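Local coordinates for protein glutathione transferase gst1-6 (Anopheles dirus, PDB 1V2A) that probably catalyses the conjugation of glutathione to electrophilic halide compounds as a homodimeric Delta class enzyme of detoxification, at residues V92-R95 with L96-I100; L103-R106 with I107-V110. All blocks are in the same frame, centred on the assembly; numbering follows the deposited sequence.

Both contacts lie on the single long helix 86-115 of the all-helical C-terminal domain, one after the other, so neither closes a loop of any length and they neither nest nor cross. Interaction 1 (92-95 with 96-100) comes first, in the buried first half of the helix, where its side chains meet helices 64-75 and 152-162 and the second subunit. Interaction 2 (103-106 with 107-110) follows, its centre about 14 Å from that of interaction 1, and faces helices 122-141 and 152-162. Probable hydrogen bonds join them, Leu103 N to Phe98 O (3.0 Å) and Tyr104 N to Asp99 O (2.9 Å); both reach five residues back, as in a pi-type turn, so the helix widens locally.

Interaction 1. Residues V92-R95 with L96-I100; sequences VNQR and LFFDI
Leu96 lies against the turn that begins at Val92. Its CB rests 3.4 Å from Asn93 O, its CG 3.3 Å from Val92 O, and CD1 ends 4.4 Å from CG1 of Val92, a loose apolar touch. With CG anti to the carbonyl carbon (chi1 -71°), the chain runs back toward the preceding turn, and a branched aliphatic residue suits this site because helices 64-75 and 152-162 cover it with Leu69 and Cys156. The backbone beneath is regular: Leu96 N binds Val92 O at 2.9 Å, and Phe97, Phe98 and Asp99 each donate to the carbonyl four residues back. Phe97 also turns back along the helix, bringing CD1 at its ring edge to 3.0 Å from Asn93 O; a flat aromatic suits the dimer interface here, where the ring stacks on Phe97 and Tyr65 of the second subunit. This is the long helix of the GST C-terminal domain, which here meets its partner chain. Phe98 takes the other course: CG stands anti to its own N (chi1 162°), CB lies 3.2 Å from Arg95 O, and the ring leads away to meet Phe138 edge-to-face. Arg95 bends away from the turn too: NE donates to Ala145 O and NH2 forms a salt bridge with Glu141. Asp99, buried, is satisfied at both carboxylate oxygens, OD2 by Tyr65 and OD1 by Thr160.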
loop_
_atom_site.group_PDB
_atom_site.type_symbol
_atom_site.label_atom_id
_atom_site.label_comp_id
_atom_site.label_asym_id
_atom_site.label_seq_id
_atom_site.Cartn_x
_atom_site.Cartn_y
_atom_site.Cartn_z
ATOM N N VAL B 92 5.732 11.513 0.809
ATOM C CA VAL B 92 5.658 10.755 -0.431
ATOM C C VAL B 92 5.177 9.357 -0.086
ATOM O O VAL B 92 4.190 8.872 -0.645
ATOM C CB VAL B 92 7.047 10.676 -1.120
ATOM C CG1 VAL B 92 6.939 9.938 -2.441
ATOM C CG2 VAL B 92 7.587 12.083 -1.364
ATOM N N ASN B 93 5.863 8.712 0.854
ATOM C CA ASN B 93 5.472 7.368 1.266
ATOM C C ASN B 93 4.026 7.320 1.708
ATOM O O ASN B 93 3.285 6.419 1.309
ATOM C CB ASN B 93 6.354 6.861 2.402
ATOM C CG ASN B 93 7.667 6.314 1.904
ATOM O OD1 ASN B 93 7.843 6.092 0.706
ATOM N ND2 ASN B 93 8.593 6.079 2.818
ATOM N N GLN B 94 3.621 8.283 2.532
ATOM C CA GLN B 94 2.247 8.317 3.011
ATOM C C GLN B 94 1.263 8.475 1.857
ATOM O O GLN B 94 0.249 7.775 1.808
ATOM C CB GLN B 94 2.056 9.444 4.023
ATOM C CG GLN B 94 0.621 9.589 4.510
ATOM C CD GLN B 94 -0.208 10.495 3.621
ATOM O OE1 GLN B 94 -1.240 10.089 3.081
ATOM N NE2 GLN B 94 0.245 11.738 3.463
ATOM N N ARG B 95 1.563 9.381 0.925
ATOM C CA ARG B 95 0.683 9.599 -0.216
ATOM C C ARG B 95 0.599 8.339 -1.086
ATOM O O ARG B 95 -0.422 8.093 -1.737
ATOM C CB ARG B 95 1.171 10.764 -1.085
ATOM C CG ARG B 95 1.486 12.074 -0.367
ATOM C CD ARG B 95 0.299 12.723 0.320
ATOM N NE ARG B 95 0.437 14.177 0.334
ATOM C CZ ARG B 95 -0.024 14.977 1.292
ATOM N NH1 ARG B 95 -0.656 14.472 2.344
ATOM N NH2 ARG B 95 0.135 16.289 1.191
ATOM N N LEU B 96 1.677 7.552 -1.114
ATOM C CA LEU B 96 1.677 6.328 -1.903
ATOM C C LEU B 96 0.755 5.292 -1.255
ATOM O O LEU B 96 0.052 4.566 -1.949
ATOM C CB LEU B 96 3.097 5.748 -2.032
ATOM C CG LEU B 96 4.135 6.466 -2.905
ATOM C CD1 LEU B 96 5.491 5.783 -2.754
ATOM C CD2 LEU B 96 3.707 6.455 -4.363
ATOM N N PHE B 97 0.765 5.214 0.072
ATOM C CA PHE B 97 -0.096 4.265 0.762
ATOM C C PHE B 97 -1.529 4.757 0.754
ATOM O O PHE B 97 -2.473 3.986 0.928
ATOM C CB PHE B 97 0.410 3.998 2.185
ATOM C CG PHE B 97 1.597 3.069 2.223
ATOM C CD1 PHE B 97 2.892 3.569 2.216
ATOM C CD2 PHE B 97 1.413 1.691 2.191
ATOM C CE1 PHE B 97 3.999 2.711 2.176
ATOM C CE2 PHE B 97 2.505 0.822 2.146
ATOM C CZ PHE B 97 3.804 1.334 2.139
ATOM N N PHE B 98 -1.672 6.053 0.519
ATOM C CA PHE B 98 -2.974 6.690 0.409
ATOM C C PHE B 98 -3.566 6.225 -0.925
ATOM O O PHE B 98 -4.758 5.938 -1.038
ATOM C CB PHE B 98 -2.801 8.212 0.387
ATOM C CG PHE B 98 -3.997 8.948 -0.138
ATOM C CD1 PHE B 98 -5.146 9.075 0.634
ATOM C CD2 PHE B 98 -3.984 9.496 -1.417
ATOM C CE1 PHE B 98 -6.264 9.739 0.137
ATOM C CE2 PHE B 98 -5.088 10.156 -1.917
ATOM C CZ PHE B 98 -6.231 10.281 -1.144
ATOM N N ASP B 99 -2.701 6.136 -1.928
ATOM C CA ASP B 99 -3.095 5.730 -3.266
ATOM C C ASP B 99 -3.589 4.301 -3.330
ATOM O O ASP B 99 -4.731 4.038 -3.715
ATOM C CB ASP B 99 -1.912 5.893 -4.223
ATOM C CG ASP B 99 -2.311 5.733 -5.670
ATOM O OD1 ASP B 99 -3.243 6.432 -6.106
ATOM O OD2 ASP B 99 -1.694 4.913 -6.376
ATOM N N ILE B 100 -2.729 3.370 -2.949
ATOM C CA ILE B 100 -3.090 1.973 -3.013
ATOM C C ILE B 100 -4.207 1.584 -2.060
ATOM O O ILE B 100 -5.095 0.811 -2.439
ATOM C CB ILE B 100 -1.864 1.059 -2.756
ATOM C CG1 ILE B 100 -2.232 -0.383 -3.093
ATOM C CG2 ILE B 100 -1.407 1.157 -1.304
ATOM C CD1 ILE B 100 -1.111 -1.383 -2.897
#

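Interaction 2. Residues L103-R106 with I107-V110; sequences LYKR and IIDV
Tyr104 and Ile108, one turn apart, meet ring face to aliphatic branch. The tyrosine ring is swung forward, CG opposite its backbone N (chi1 -167°), so that Ile108 CB lies over one face, 4.1 Å from the ring plane and nearer its border than its middle. Ile108 adopts an unusual first torsion, chi1 -119°, between the staggered positions, which brings CG1 to the phenol end, 3.4 Å from Tyr104 CZ. The backbone bond from Ile108 N to Tyr104 O is short and nearly straight (2.9 Å, 166°), whereas Ile107 N makes only weak bonds to the carbonyls of Leu103 and Tyr104. Leu103 and Ile107 lie side by side and point the same way, their CD1 atoms 4.0 Å apart. Both suit a buried flank, for Leu132, Leu135 and Leu128 of helix 122-141 pack against them, as in the helical bundle of GST C-terminal domains. The Tyr104 side is different: its side chain is about 5 Å from the bound glutathione sulfonic acid and packs on Pro10 and Pro11. Arg106 extends away from the turn, its NH1 bonded to Lys127 O. Lys105, bent at both chi2 and chi3, curls across Asp109, and its NZ forms a salt bridge to Asp109 OD1; the exact geometry is doubtful, since lysine and carboxylate are modelled too close together. Opposite charges four residues apart can pair along one side of a helix, and Asp109 would then partly offset the charge of Lys105, which packs against Lys105 of the second subunit.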
loop_
_atom_site.group_PDB
_atom_site.type_symbol
_atom_site.label_atom_id
_atom_site.label_comp_id
_atom_site.label_asym_id
_atom_site.label_seq_id
_atom_site.Cartn_x
_atom_site.Cartn_y
_atom_site.Cartn_z
ATOM N N LEU B 103 -7.515 5.978 -2.120
ATOM C CA LEU B 103 -8.094 6.481 -3.362
ATOM C C LEU B 103 -8.333 5.455 -4.451
ATOM O O LEU B 103 -9.454 5.310 -4.921
ATOM C CB LEU B 103 -7.235 7.623 -3.915
ATOM C CG LEU B 103 -7.755 8.385 -5.145
ATOM C CD1 LEU B 103 -9.243 8.671 -5.024
ATOM C CD2 LEU B 103 -6.987 9.684 -5.277
ATOM N N TYR B 104 -7.292 4.742 -4.863
ATOM C CA TYR B 104 -7.463 3.766 -5.925
ATOM C C TYR B 104 -8.316 2.576 -5.492
ATOM O O TYR B 104 -9.020 1.968 -6.312
ATOM C CB TYR B 104 -6.103 3.279 -6.441
ATOM C CG TYR B 104 -6.230 2.514 -7.740
ATOM C CD1 TYR B 104 -6.772 3.124 -8.877
ATOM C CD2 TYR B 104 -5.894 1.162 -7.813
ATOM C CE1 TYR B 104 -6.990 2.407 -10.054
ATOM C CE2 TYR B 104 -6.104 0.428 -8.992
ATOM C CZ TYR B 104 -6.653 1.060 -10.104
ATOM O OH TYR B 104 -6.872 0.348 -11.253
ATOM N N LYS B 105 -8.258 2.249 -4.206
ATOM C CA LYS B 105 -9.028 1.134 -3.664
ATOM C C LYS B 105 -10.516 1.398 -3.803
ATOM O O LYS B 105 -11.294 0.509 -4.157
ATOM C CB LYS B 105 -8.690 0.926 -2.184
ATOM C CG LYS B 105 -9.689 0.070 -1.386
ATOM C CD LYS B 105 -9.601 -1.437 -1.688
ATOM C CE LYS B 105 -10.114 -1.781 -3.084
ATOM N NZ LYS B 105 -10.076 -3.237 -3.409
ATOM N N ARG B 106 -10.906 2.630 -3.509
ATOM C CA ARG B 106 -12.300 3.021 -3.584
ATOM C C ARG B 106 -12.756 3.264 -5.019
ATOM O O ARG B 106 -13.948 3.205 -5.304
ATOM C CB ARG B 106 -12.530 4.256 -2.706
ATOM C CG ARG B 106 -12.319 3.956 -1.218
ATOM C CD ARG B 106 -12.382 5.205 -0.368
ATOM N NE ARG B 106 -11.958 4.941 1.005
ATOM C CZ ARG B 106 -11.922 5.860 1.970
ATOM N NH1 ARG B 106 -12.291 7.110 1.714
ATOM N NH2 ARG B 106 -11.512 5.535 3.191
ATOM N N ILE B 107 -11.812 3.524 -5.923
ATOM C CA ILE B 107 -12.159 3.750 -7.325
ATOM C C ILE B 107 -12.425 2.411 -7.996
ATOM O O ILE B 107 -13.488 2.180 -8.548
ATOM C CB ILE B 107 -11.013 4.425 -8.127
ATOM C CG1 ILE B 107 -10.680 5.796 -7.553
ATOM C CG2 ILE B 107 -11.413 4.533 -9.590
ATOM C CD1 ILE B 107 -11.894 6.630 -7.229
ATOM N N ILE B 108 -11.419 1.549 -7.947
ATOM C CA ILE B 108 -11.466 0.225 -8.539
ATOM C C ILE B 108 -12.592 -0.624 -7.943
ATOM O O ILE B 108 -13.123 -1.506 -8.614
ATOM C CB ILE B 108 -10.088 -0.475 -8.360
ATOM C CG1 ILE B 108 -9.483 -0.788 -9.728
ATOM C CG2 ILE B 108 -10.220 -1.720 -7.493
ATOM C CD1 ILE B 108 -10.266 -1.775 -10.529
ATOM N N ASP B 109 -12.940 -0.373 -6.682
ATOM C CA ASP B 109 -14.035 -1.114 -6.061
ATOM C C ASP B 109 -15.284 -0.779 -6.873
ATOM O O ASP B 109 -15.996 -1.668 -7.330
ATOM C CB ASP B 109 -14.238 -0.696 -4.601
ATOM C CG ASP B 109 -13.338 -1.461 -3.634
ATOM O OD1 ASP B 109 -12.625 -2.388 -4.075
ATOM O OD2 ASP B 109 -13.353 -1.138 -2.424
ATOM N N VAL B 110 -15.526 0.514 -7.072
ATOM C CA VAL B 110 -16.677 0.960 -7.846
ATOM C C VAL B 110 -16.641 0.375 -9.261
ATOM O O VAL B 110 -17.633 -0.166 -9.744
ATOM C CB VAL B 110 -16.724 2.497 -7.953
ATOM C CG1 VAL B 110 -17.979 2.919 -8.688
ATOM C CG2 VAL B 110 -16.705 3.128 -6.573
#